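Local coordinates for CaaX farnesyltransferase alpha subunit Ram2 (Aspergillus fumigatus, PDB 4L9P), which forms the alpha subunit of a CaaX farnesyltransferase, an enzyme that probably attaches farnesyl, and perhaps geranylgeranyl, groups to CaaX proteins, at residues 205-210 with 262-267; 221-224 with 229-232; 243-248 with 267-272; 251-256 with 280-285. The protein carries 1 engineered substitution. All coordinates share one frame; numbering follows the deposited sequence. Where two conformers were deposited one is given.

Interaction 1: residues 205-210 with 262-267; sequences MLRFGP and WSYARG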
loop_
_atom_site.group_PDB
_atom_site.type_symbol
_atom_site.label_atom_id
_atom_site.label_comp_id
_atom_site.label_asym_id
_atom_site.label_seq_id
_atom_site.Cartn_x
_atom_site.Cartn_y
_atom_site.Cartn_z
ATOM N N MET A 205 14.961 4.568 -13.002
ATOM C CA MET A 205 14.433 5.845 -13.445
ATOM C C MET A 205 15.511 6.677 -14.158
ATOM O O MET A 205 15.269 7.259 -15.248
ATOM C CB MET A 205 13.951 6.610 -12.258
ATOM C CG MET A 205 13.268 7.913 -12.659
ATOM S SD MET A 205 14.118 9.320 -12.005
ATOM C CE MET A 205 15.238 8.775 -10.866
ATOM N N LEU A 206 16.711 6.731 -13.573
ATOM C CA LEU A 206 17.764 7.590 -14.168
ATOM C C LEU A 206 18.102 7.073 -15.539
ATOM O O LEU A 206 18.359 7.882 -16.447
ATOM C CB LEU A 206 19.031 7.515 -13.305
ATOM C CG LEU A 206 18.909 8.130 -11.909
ATOM C CD1 LEU A 206 20.204 7.904 -11.124
ATOM C CD2 LEU A 206 18.548 9.634 -11.952
ATOM N N ARG A 207 18.174 5.759 -15.715
ATOM C CA ARG A 207 18.683 5.205 -16.976
ATOM C C ARG A 207 17.617 4.949 -18.037
ATOM O O ARG A 207 17.894 5.127 -19.244
ATOM C CB ARG A 207 19.461 3.922 -16.713
ATOM C CG ARG A 207 20.751 4.139 -15.870
ATOM C CD ARG A 207 21.765 4.871 -16.693
ATOM N NE ARG A 207 23.114 4.735 -16.168
ATOM C CZ ARG A 207 23.920 5.778 -15.964
ATOM N NH1 ARG A 207 23.438 7.029 -16.122
ATOM N NH2 ARG A 207 25.163 5.567 -15.543
ATOM N N PHE A 208 16.426 4.542 -17.596
ATOM C CA PHE A 208 15.415 3.997 -18.496
ATOM C C PHE A 208 14.094 4.647 -18.298
ATOM O O PHE A 208 13.177 4.360 -19.061
ATOM C CB PHE A 208 15.339 2.454 -18.357
ATOM C CG PHE A 208 16.606 1.800 -18.755
ATOM C CD1 PHE A 208 16.955 1.785 -20.088
ATOM C CD2 PHE A 208 17.505 1.324 -17.799
ATOM C CE1 PHE A 208 18.155 1.244 -20.491
ATOM C CE2 PHE A 208 18.703 0.737 -18.191
ATOM C CZ PHE A 208 19.030 0.728 -19.557
ATOM N N GLY A 209 13.956 5.531 -17.312
ATOM C CA GLY A 209 12.649 6.151 -17.109
ATOM C C GLY A 209 12.266 7.172 -18.163
ATOM O O GLY A 209 13.134 7.822 -18.743
ATOM N N PRO A 210 10.968 7.326 -18.456
ATOM C CA PRO A 210 10.584 8.294 -19.506
ATOM C C PRO A 210 10.901 9.730 -19.106
ATOM O O PRO A 210 10.733 10.111 -17.953
ATOM C CB PRO A 210 9.064 8.095 -19.650
ATOM C CG PRO A 210 8.695 6.959 -18.733
ATOM C CD PRO A 210 9.870 6.500 -17.943
ATOM N N TRP A 262 18.790 -8.827 -10.308
ATOM C CA TRP A 262 18.160 -9.727 -11.284
ATOM C C TRP A 262 16.896 -9.072 -11.822
ATOM O O TRP A 262 16.619 -9.116 -13.035
ATOM C CB TRP A 262 17.814 -11.078 -10.653
ATOM C CG TRP A 262 19.019 -11.919 -10.322
ATOM C CD1 TRP A 262 19.604 -12.045 -9.102
ATOM C CD2 TRP A 262 19.698 -12.829 -11.194
ATOM N NE1 TRP A 262 20.645 -12.972 -9.154
ATOM C CE2 TRP A 262 20.731 -13.449 -10.435
ATOM C CE3 TRP A 262 19.555 -13.172 -12.558
ATOM C CZ2 TRP A 262 21.596 -14.432 -10.993
ATOM C CZ3 TRP A 262 20.456 -14.120 -13.125
ATOM C CH2 TRP A 262 21.429 -14.754 -12.324
ATOM N N SER A 263 16.098 -8.473 -10.932
ATOM C CA SER A 263 14.874 -7.794 -11.373
ATOM C C SER A 263 15.241 -6.580 -12.231
ATOM O O SER A 263 14.578 -6.296 -13.220
ATOM C CB SER A 263 14.048 -7.365 -10.173
ATOM O OG SER A 263 13.659 -8.528 -9.422
ATOM N N TYR A 264 16.278 -5.853 -11.851
ATOM C CA TYR A 264 16.698 -4.687 -12.646
ATOM C C TYR A 264 17.092 -5.166 -14.055
ATOM O O TYR A 264 16.654 -4.589 -15.070
ATOM C CB TYR A 264 17.867 -4.016 -11.933
ATOM C CG TYR A 264 18.384 -2.811 -12.643
ATOM C CD1 TYR A 264 17.692 -1.589 -12.529
ATOM C CD2 TYR A 264 19.529 -2.865 -13.443
ATOM C CE1 TYR A 264 18.151 -0.470 -13.196
ATOM C CE2 TYR A 264 20.016 -1.730 -14.135
ATOM C CZ TYR A 264 19.311 -0.544 -14.003
ATOM O OH TYR A 264 19.727 0.599 -14.668
ATOM N N ALA A 265 17.856 -6.245 -14.153
ATOM C CA ALA A 265 18.261 -6.742 -15.478
ATOM C C ALA A 265 17.081 -7.187 -16.327
ATOM O O ALA A 265 17.045 -6.923 -17.534
ATOM C CB ALA A 265 19.280 -7.909 -15.356
ATOM N N ARG A 266 16.105 -7.849 -15.708
ATOM C CA ARG A 266 14.871 -8.151 -16.459
ATOM C C ARG A 266 14.253 -6.861 -16.991
ATOM O O ARG A 266 13.782 -6.826 -18.127
ATOM C CB ARG A 266 13.862 -8.900 -15.605
ATOM C CG ARG A 266 14.295 -10.309 -15.282
ATOM C CD ARG A 266 13.387 -10.953 -14.304
ATOM N NE ARG A 266 13.618 -12.392 -14.086
ATOM C CZ ARG A 266 13.003 -13.385 -14.743
ATOM N NH1 ARG A 266 12.154 -13.139 -15.726
ATOM N NH2 ARG A 266 13.262 -14.643 -14.396
ATOM N N GLY A 267 14.210 -5.827 -16.170
ATOM C CA GLY A 267 13.643 -4.574 -16.630
ATOM C C GLY A 267 14.456 -3.963 -17.749
ATOM O O GLY A 267 13.892 -3.402 -18.714
#
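Tyr264 carries the van der Waals part of this contact, reaching from helix 259-272 to the last turn of helix 197-208, where its hydroxyl oxygen meets carbon atoms of Arg207 and Phe208. With CG anti to the backbone N (chi1 -180°), the phenol extends across the gap between the two helices, although the backbones stay well apart: the nearest CA atoms, those of Phe208 and Gly267, are separated by 8.9 Å. Tyr264 OH comes to the edge of the Phe208 ring, in its plane, 3.7 Å from Phe208 CE2. The two side chains run at about a right angle to each other, and the ring carbons touch more loosely, Phe208 CE2 to Tyr264 CZ at 4.4 Å. The aliphatic start of Arg207 takes the other share, its CG lying 3.9 Å from Tyr264 OH. Both helices belong to the right-handed stack of helical hairpins that makes up the prenyltransferase alpha subunit, and the end of helix 197-208 lies in a stretch matching the repeat of that family.

The polar part is indirect and runs through Glu244 of helix 238-254. Arg207 bends at chi2 and carries its guanidinium away from the tyrosine, to a salt bridge of NE with Glu244 OE2. Tyr264 OH, in a buried residue, hydrogen-bonds Glu244 OE1.

Interaction 2: residues 221-224 with 229-232; sequences HNTT and EKGR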
loop_
_atom_site.group_PDB
_atom_site.type_symbol
_atom_site.label_atom_id
_atom_site.label_comp_id
_atom_site.label_asym_id
_atom_site.label_seq_id
_atom_site.Cartn_x
_atom_site.Cartn_y
_atom_site.Cartn_z
ATOM N N HIS A 221 8.148 3.326 -19.900
ATOM C CA HIS A 221 7.736 3.740 -21.229
ATOM C C HIS A 221 6.588 2.895 -21.738
ATOM O O HIS A 221 6.317 1.771 -21.253
ATOM C CB HIS A 221 8.890 3.525 -22.217
ATOM C CG HIS A 221 9.947 4.576 -22.124
ATOM N ND1 HIS A 221 11.022 4.516 -21.247
ATOM C CD2 HIS A 221 10.048 5.755 -22.770
ATOM C CE1 HIS A 221 11.763 5.594 -21.399
ATOM N NE2 HIS A 221 11.213 6.351 -22.336
ATOM N N ASN A 222 5.925 3.438 -22.754
ATOM C CA ASN A 222 4.997 2.651 -23.563
ATOM C C ASN A 222 3.771 2.190 -22.790
ATOM O O ASN A 222 3.251 1.117 -23.063
ATOM C CB ASN A 222 5.686 1.420 -24.213
ATOM C CG ASN A 222 4.936 0.897 -25.434
ATOM O OD1 ASN A 222 4.335 1.679 -26.195
ATOM N ND2 ASN A 222 5.019 -0.419 -25.666
ATOM N N THR A 223 3.278 3.002 -21.869
ATOM C CA THR A 223 2.039 2.663 -21.202
ATOM C C THR A 223 0.821 2.899 -22.120
ATOM O O THR A 223 -0.279 2.558 -21.752
ATOM C CB THR A 223 1.873 3.445 -19.854
ATOM O OG1 THR A 223 1.976 4.853 -20.095
ATOM C CG2 THR A 223 2.986 3.045 -18.885
ATOM N N THR A 224 0.994 3.492 -23.297
ATOM C CA THR A 224 -0.170 3.545 -24.226
ATOM C C THR A 224 -0.258 2.261 -25.069
ATOM O O THR A 224 -1.243 2.041 -25.772
ATOM C CB THR A 224 -0.143 4.785 -25.123
ATOM O OG1 THR A 224 1.119 4.843 -25.796
ATOM C CG2 THR A 224 -0.277 6.077 -24.283
ATOM N N GLU A 229 3.831 -5.118 -23.522
ATOM C CA GLU A 229 4.955 -4.357 -24.052
ATOM C C GLU A 229 5.286 -3.141 -23.175
ATOM O O GLU A 229 6.072 -2.280 -23.561
ATOM C CB GLU A 229 4.668 -3.915 -25.478
ATOM C CG GLU A 229 4.153 -5.043 -26.387
ATOM C CD GLU A 229 5.059 -6.267 -26.389
ATOM O OE1 GLU A 229 6.280 -6.081 -26.559
ATOM O OE2 GLU A 229 4.558 -7.416 -26.225
ATOM N N LYS A 230 4.715 -3.096 -21.964
ATOM C CA LYS A 230 4.960 -1.945 -21.091
ATOM C C LYS A 230 6.446 -1.934 -20.739
ATOM O O LYS A 230 7.010 -2.971 -20.342
ATOM C CB LYS A 230 4.057 -2.032 -19.820
ATOM C CG LYS A 230 4.074 -0.714 -19.070
ATOM C CD LYS A 230 3.261 -0.744 -17.768
ATOM C CE LYS A 230 1.802 -1.023 -17.961
ATOM N NZ LYS A 230 1.089 -0.920 -16.612
ATOM N N GLY A 231 7.081 -0.775 -20.875
ATOM C CA GLY A 231 8.491 -0.617 -20.605
ATOM C C GLY A 231 9.331 -0.475 -21.875
ATOM O O GLY A 231 10.432 0.065 -21.796
ATOM N N ARG A 232 8.857 -0.975 -23.023
ATOM C CA ARG A 232 9.649 -0.893 -24.264
ATOM C C ARG A 232 10.021 0.525 -24.647
ATOM O O ARG A 232 9.157 1.401 -24.744
ATOM C CB ARG A 232 8.828 -1.472 -25.415
ATOM C CG ARG A 232 8.629 -2.921 -25.300
ATOM C CD ARG A 232 9.627 -3.571 -26.188
ATOM N NE ARG A 232 10.417 -4.517 -25.436
ATOM C CZ ARG A 232 10.022 -5.747 -25.135
ATOM N NH1 ARG A 232 8.824 -6.209 -25.522
ATOM N NH2 ARG A 232 10.850 -6.515 -24.453
HETATM O O HOH W 1 10.713 1.914 -19.638
#
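Asn222 turns its side chain to 229-232 through a chi1 of -158°, which sets CG roughly opposite the backbone N and the amide alongside Glu229. The amide then donates from ND2 to Glu229 O, 3.0 Å away and nearly straight at 166°. Glu229 O lies close to the plane of the amide, yet ND2 stands well above the carbonyl plane, clear of the lone-pair directions. The same oxygen also accepts the turn-closing bond from Arg232 N, which arrives from the opposite face, so Glu229 O is gripped by two donors.

Backbone to backbone, Gly231 N donates to His221 O at 2.7 Å. Beside this bond a water joins the two segments: it accepts from His221 N, donates to Gly231 O and meets His221 ND1 at the edge of the imidazole, 3.1 Å away. His221 CB also rests 3.3 Å from Arg232 O. Thr223 CG2 rests on the lysine chain, 3.9 Å from Lys230 CG and nearly as close to Lys230 CD. Beyond it the lysine runs on to the beta subunit, Ram1, where NZ hydrogen-bonds Gln296, Ser293 and Tyr335 O of that chain.

Residues 229-232 form a type II beta turn, with Gly231 at the third position, where the positive phi would press a CB against the preceding carbonyl oxygen. The arrangement is that of a loop without regular strands, between helices 197-208 and 238-254, pinned by a turn whose second residue anchors it on the partner subunit.

Interaction 3: residues 243-248 with 267-272; sequences SELQYS and GVLQAA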
loop_
_atom_site.group_PDB
_atom_site.type_symbol
_atom_site.label_atom_id
_atom_site.label_comp_id
_atom_site.label_asym_id
_atom_site.label_seq_id
_atom_site.Cartn_x
_atom_site.Cartn_y
_atom_site.Cartn_z
ATOM N N SER A 243 26.186 -1.629 -21.071
ATOM C CA SER A 243 26.850 -1.158 -19.870
ATOM C C SER A 243 26.016 -1.473 -18.612
ATOM O O SER A 243 26.531 -1.926 -17.582
ATOM C CB SER A 243 27.051 0.371 -19.993
ATOM O OG SER A 243 27.584 0.928 -18.803
ATOM N N GLU A 244 24.716 -1.259 -18.689
ATOM C CA GLU A 244 23.865 -1.509 -17.517
ATOM C C GLU A 244 23.725 -2.990 -17.210
ATOM O O GLU A 244 23.637 -3.386 -16.052
ATOM C CB GLU A 244 22.491 -0.886 -17.776
ATOM C CG GLU A 244 22.561 0.637 -17.670
ATOM C CD GLU A 244 22.930 1.104 -16.274
ATOM O OE1 GLU A 244 22.286 0.630 -15.308
ATOM O OE2 GLU A 244 23.840 1.971 -16.137
ATOM N N LEU A 245 23.700 -3.801 -18.261
ATOM C CA LEU A 245 23.703 -5.251 -18.038
ATOM C C LEU A 245 25.025 -5.737 -17.433
ATOM O O LEU A 245 25.032 -6.621 -16.550
ATOM C CB LEU A 245 23.350 -5.988 -19.340
ATOM C CG LEU A 245 21.941 -5.763 -19.864
ATOM C CD1 LEU A 245 21.834 -6.380 -21.238
ATOM C CD2 LEU A 245 20.878 -6.369 -18.899
ATOM N N GLN A 246 26.151 -5.181 -17.907
ATOM C CA GLN A 246 27.408 -5.582 -17.315
ATOM C C GLN A 246 27.483 -5.165 -15.854
ATOM O O GLN A 246 27.968 -5.937 -14.985
ATOM C CB GLN A 246 28.575 -4.942 -18.115
ATOM C CG GLN A 246 29.947 -5.290 -17.609
ATOM C CD GLN A 246 31.024 -4.736 -18.550
ATOM O OE1 GLN A 246 31.433 -3.573 -18.432
ATOM N NE2 GLN A 246 31.467 -5.560 -19.505
ATOM N N TYR A 247 26.990 -3.955 -15.552
ATOM C CA TYR A 247 26.981 -3.488 -14.172
ATOM C C TYR A 247 26.161 -4.455 -13.286
ATOM O O TYR A 247 26.568 -4.866 -12.167
ATOM C CB TYR A 247 26.398 -2.075 -14.088
ATOM C CG TYR A 247 26.262 -1.548 -12.674
ATOM C CD1 TYR A 247 27.348 -0.925 -12.037
ATOM C CD2 TYR A 247 25.044 -1.638 -11.991
ATOM C CE1 TYR A 247 27.231 -0.431 -10.764
ATOM C CE2 TYR A 247 24.913 -1.181 -10.711
ATOM C CZ TYR A 247 25.998 -0.576 -10.094
ATOM O OH TYR A 247 25.838 -0.080 -8.835
ATOM N N SER A 248 25.013 -4.821 -13.791
ATOM C CA SER A 248 24.123 -5.758 -13.065
ATOM C C SER A 248 24.823 -7.097 -12.800
ATOM O O SER A 248 24.696 -7.612 -11.673
ATOM C CB SER A 248 22.841 -5.984 -13.854
ATOM O OG SER A 248 22.162 -4.754 -14.011
ATOM N N GLY A 267 14.210 -5.827 -16.170
ATOM C CA GLY A 267 13.643 -4.574 -16.630
ATOM C C GLY A 267 14.456 -3.963 -17.749
ATOM O O GLY A 267 13.892 -3.402 -18.714
ATOM N N VAL A 268 15.777 -4.038 -17.665
ATOM C CA VAL A 268 16.601 -3.503 -18.764
ATOM C C VAL A 268 16.371 -4.249 -20.062
ATOM O O VAL A 268 16.220 -3.624 -21.126
ATOM C CB VAL A 268 18.084 -3.584 -18.400
ATOM C CG1 VAL A 268 18.972 -3.161 -19.611
ATOM C CG2 VAL A 268 18.367 -2.700 -17.157
ATOM N N LEU A 269 16.311 -5.587 -19.976
ATOM C CA LEU A 269 16.084 -6.387 -21.212
ATOM C C LEU A 269 14.711 -6.077 -21.801
ATOM O O LEU A 269 14.570 -5.940 -23.010
ATOM C CB LEU A 269 16.286 -7.884 -20.962
ATOM C CG LEU A 269 17.739 -8.239 -20.605
ATOM C CD1 LEU A 269 17.830 -9.662 -20.009
ATOM C CD2 LEU A 269 18.623 -8.174 -21.842
ATOM N N GLN A 270 13.686 -5.968 -20.951
ATOM C CA GLN A 270 12.358 -5.567 -21.473
ATOM C C GLN A 270 12.399 -4.196 -22.142
ATOM O O GLN A 270 11.827 -3.998 -23.229
ATOM C CB GLN A 270 11.341 -5.543 -20.327
ATOM C CG GLN A 270 9.956 -4.926 -20.673
ATOM C CD GLN A 270 9.077 -5.845 -21.533
ATOM O OE1 GLN A 270 9.501 -6.932 -21.986
ATOM N NE2 GLN A 270 7.847 -5.395 -21.778
ATOM N N ALA A 271 13.048 -3.237 -21.490
ATOM C CA ALA A 271 13.130 -1.891 -22.084
ATOM C C ALA A 271 13.804 -1.936 -23.446
ATOM O O ALA A 271 13.364 -1.246 -24.426
ATOM C CB ALA A 271 13.912 -0.955 -21.125
ATOM N N ALA A 272 14.868 -2.728 -23.532
ATOM C CA ALA A 272 15.674 -2.792 -24.757
ATOM C C ALA A 272 15.071 -3.699 -25.858
ATOM O O ALA A 272 15.570 -3.716 -27.002
ATOM C CB ALA A 272 17.079 -3.271 -24.414
#
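Leu245 meets Val268 and Leu269 in an all-aliphatic contact between helices 238-254 and 259-272, which follow one another in the chain and run antiparallel as a helical hairpin of the alpha-subunit solenoid. Leu245 CD1 touches Leu269 CD2 at 3.7 Å, where the leucines lie nearly perpendicular. Leu245 CD2 lies between Val268 and Leu269, 3.8 Å from Val268 CG1, and here leucine and valine slide past each other in opposite directions. Val268 has CG1 opposite the backbone N (chi1 174°), and it is this branch that faces Leu245; its other methyl, CG2, packs on Phe208. The helices come to 7.3 Å at the CA atoms of Leu245 and Val268, close enough for such short branches to meet directly. Trp279 and Arg274, from the loop that follows, also lie against Leu245.

Neither segment hydrogen-bonds the other. Within helix 238-254, Ser248 turns its hydroxyl back to donate to Glu244 O at 2.9 Å, and the backbone N of Ser248 reaches that oxygen from the opposite face of its plane. A buried hydroxyl is thereby satisfied one turn back.

Between the two segments, then, cohesion rests on burial and on the fit of branched chains. Directional ties lie beside it: the Glu244 carboxylate bonds Tyr264 of helix 259-272 and forms a salt bridge to Arg203 of helix 197-208.

Interaction 4: residues 251-256 with 280-285; sequences RILEAP and KDFARS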
loop_
_atom_site.group_PDB
_atom_site.type_symbol
_atom_site.label_atom_id
_atom_site.label_comp_id
_atom_site.label_asym_id
_atom_site.label_seq_id
_atom_site.Cartn_x
_atom_site.Cartn_y
_atom_site.Cartn_z
ATOM N N ARG A 251 27.346 -6.725 -10.000
ATOM C CA ARG A 251 26.740 -6.669 -8.684
ATOM C C ARG A 251 26.195 -8.034 -8.250
ATOM O O ARG A 251 26.310 -8.398 -7.085
ATOM C CB ARG A 251 25.618 -5.626 -8.648
ATOM C CG ARG A 251 26.071 -4.188 -8.949
ATOM C CD ARG A 251 26.989 -3.553 -7.864
ATOM N NE ARG A 251 28.311 -4.036 -7.794
ATOM C CZ ARG A 251 29.277 -3.719 -8.676
ATOM N NH1 ARG A 251 28.982 -2.969 -9.738
ATOM N NH2 ARG A 251 30.533 -4.193 -8.533
ATOM N N ILE A 252 25.575 -8.768 -9.184
ATOM C CA ILE A 252 25.059 -10.129 -8.879
ATOM C C ILE A 252 26.196 -11.011 -8.339
ATOM O O ILE A 252 26.025 -11.720 -7.334
ATOM C CB ILE A 252 24.425 -10.754 -10.121
ATOM C CG1 ILE A 252 23.054 -10.047 -10.346
ATOM C CG2 ILE A 252 24.255 -12.282 -9.953
ATOM C CD1 ILE A 252 22.470 -10.354 -11.737
ATOM N N LEU A 253 27.380 -10.917 -8.932
ATOM C CA LEU A 253 28.470 -11.801 -8.508
ATOM C C LEU A 253 28.909 -11.522 -7.051
ATOM O O LEU A 253 29.443 -12.400 -6.376
ATOM C CB LEU A 253 29.665 -11.644 -9.467
ATOM C CG LEU A 253 29.441 -12.218 -10.870
ATOM C CD1 LEU A 253 30.519 -11.695 -11.830
ATOM C CD2 LEU A 253 29.419 -13.750 -10.856
ATOM N N GLU A 254 28.646 -10.328 -6.544
ATOM C CA GLU A 254 28.948 -10.043 -5.139
ATOM C C GLU A 254 27.998 -10.717 -4.171
ATOM O O GLU A 254 28.348 -10.898 -2.987
ATOM C CB GLU A 254 28.906 -8.533 -4.866
ATOM C CG GLU A 254 29.910 -7.750 -5.695
ATOM C CD GLU A 254 29.716 -6.239 -5.656
ATOM O OE1 GLU A 254 28.692 -5.725 -5.198
ATOM O OE2 GLU A 254 30.645 -5.546 -6.080
ATOM N N ALA A 255 26.787 -11.083 -4.646
ATOM C CA ALA A 255 25.721 -11.606 -3.746
ATOM C C ALA A 255 24.643 -12.180 -4.626
ATOM O O ALA A 255 23.658 -11.545 -4.929
ATOM C CB ALA A 255 25.154 -10.489 -2.810
ATOM N N PRO A 256 24.856 -13.408 -5.119
ATOM C CA PRO A 256 23.965 -13.895 -6.185
ATOM C C PRO A 256 22.518 -14.133 -5.745
ATOM O O PRO A 256 21.670 -14.172 -6.625
ATOM C CB PRO A 256 24.608 -15.261 -6.576
ATOM C CG PRO A 256 26.037 -15.035 -6.297
ATOM C CD PRO A 256 26.039 -14.288 -4.961
ATOM N N LYS A 280 21.595 -16.528 -20.720
ATOM C CA LYS A 280 21.433 -17.948 -20.457
ATOM C C LYS A 280 22.694 -18.529 -19.827
ATOM O O LYS A 280 22.625 -19.223 -18.835
ATOM C CB LYS A 280 21.058 -18.679 -21.740
ATOM C CG LYS A 280 20.706 -20.156 -21.553
ATOM C CD LYS A 280 20.386 -20.793 -22.892
ATOM C CE LYS A 280 20.275 -22.289 -22.738
ATOM N NZ LYS A 280 20.199 -22.946 -24.063
ATOM N N ASP A 281 23.853 -18.201 -20.377
ATOM C CA ASP A 281 25.073 -18.797 -19.872
ATOM C C ASP A 281 25.414 -18.217 -18.508
ATOM O O ASP A 281 25.889 -18.931 -17.627
ATOM C CB ASP A 281 26.199 -18.509 -20.840
ATOM C CG ASP A 281 26.111 -19.333 -22.084
ATOM O OD1 ASP A 281 25.468 -20.408 -22.066
ATOM O OD2 ASP A 281 26.725 -18.902 -23.087
ATOM N N PHE A 282 25.193 -16.912 -18.329
ATOM C CA PHE A 282 25.437 -16.304 -17.032
ATOM C C PHE A 282 24.557 -17.005 -15.968
ATOM O O PHE A 282 25.042 -17.351 -14.899
ATOM C CB PHE A 282 25.094 -14.813 -17.082
ATOM C CG PHE A 282 25.307 -14.086 -15.785
ATOM C CD1 PHE A 282 26.588 -13.860 -15.330
ATOM C CD2 PHE A 282 24.222 -13.579 -15.052
ATOM C CE1 PHE A 282 26.833 -13.174 -14.176
ATOM C CE2 PHE A 282 24.445 -12.885 -13.861
ATOM C CZ PHE A 282 25.771 -12.669 -13.434
ATOM N N ALA A 283 23.268 -17.196 -16.253
ATOM C CA ALA A 283 22.363 -17.840 -15.299
ATOM C C ALA A 283 22.833 -19.270 -15.028
ATOM O O ALA A 283 22.876 -19.684 -13.889
ATOM C CB ALA A 283 20.916 -17.846 -15.821
ATOM N N ARG A 284 23.208 -20.014 -16.074
ATOM C CA ARG A 284 23.696 -21.383 -15.868
ATOM C C ARG A 284 24.920 -21.431 -14.961
ATOM O O ARG A 284 25.165 -22.459 -14.302
ATOM C CB ARG A 284 24.090 -22.012 -17.203
ATOM C CG ARG A 284 22.963 -22.207 -18.171
ATOM C CD ARG A 284 23.467 -22.868 -19.480
ATOM N NE ARG A 284 23.260 -24.307 -19.408
ATOM C CZ ARG A 284 24.185 -25.266 -19.581
ATOM N NH1 ARG A 284 25.465 -24.982 -19.846
ATOM N NH2 ARG A 284 23.815 -26.542 -19.471
ATOM N N SER A 285 25.741 -20.375 -14.964
ATOM C CA SER A 285 26.957 -20.403 -14.138
ATOM C C SER A 285 26.672 -20.534 -12.625
ATOM O O SER A 285 27.586 -20.870 -11.867
ATOM C CB SER A 285 27.870 -19.197 -14.419
ATOM O OG SER A 285 27.342 -17.972 -13.910
#
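This is a hydrophobic contact near the periphery of the alpha subunit's helical solenoid, where Ile252 and Leu253 at the C-terminal end of helix 238-254 receive Phe282 from the short helix 280-284, the one that follows helix 259-272. The backbones are 10.1 Å apart at the CA atoms of Leu253 and Phe282, and the ring and the Ile252 and Leu253 chains meet between them. A chi1 of 180° extends the ring away from its own helix and brings its far end to the isoleucine. Ile252 CG2 lies 3.8 Å from Phe282 CZ, and Ile252 CD1 is equally close to Phe282 CE2, so both arms of the branched chain touch the ring, approaching it at a slant. Leu253 adds a looser touch, CD2 to Phe282 CE1 at 4.2 Å. Trp279 and Phe286 each meet Phe282 edge to face, and Trp262 of helix 259-272 lies against Ile252.

Charged groups lie on another part of the helix end. Arg251 holds Glu254 side-on, NE to OE1 at 3.1 Å and NH2 to OE2 at 2.8 Å, both oxygens in the guanidinium plane but approached from above the carboxylate plane. On the other segment, Ser285 OG donates to Phe282 O at 2.6 Å, a bond at the end of its own short helix.

With only carbon meeting carbon across the gap, cohesion here probably comes from apolar burial, incomplete on the Leu253 side, while salt bridge and hydroxyl serve their own segments.

In the fold
Interactions 1 and 3 are buried, with centres about 7 Å apart; they share Gly267 and helix 259-272, and Glu244 of the second takes the polar ends of the first. Interaction 1 sets a hydroxyl at an aromatic edge, whereas interaction 3 is purely aliphatic. Interaction 4 uses the same helix 238-254 as interaction 3, but its centre lies about 14 Å away toward the surface, and it is aliphatic on aromatic; Trp262 connects it to interaction 1 by touching Phe282. Interaction 2, a partly buried loop, is the most polar, with one backbone bond, one side-chain-to-backbone bond and a bridging water. It reaches interaction 3 through Lys230 O and Gln270 NE2, but not interaction 4.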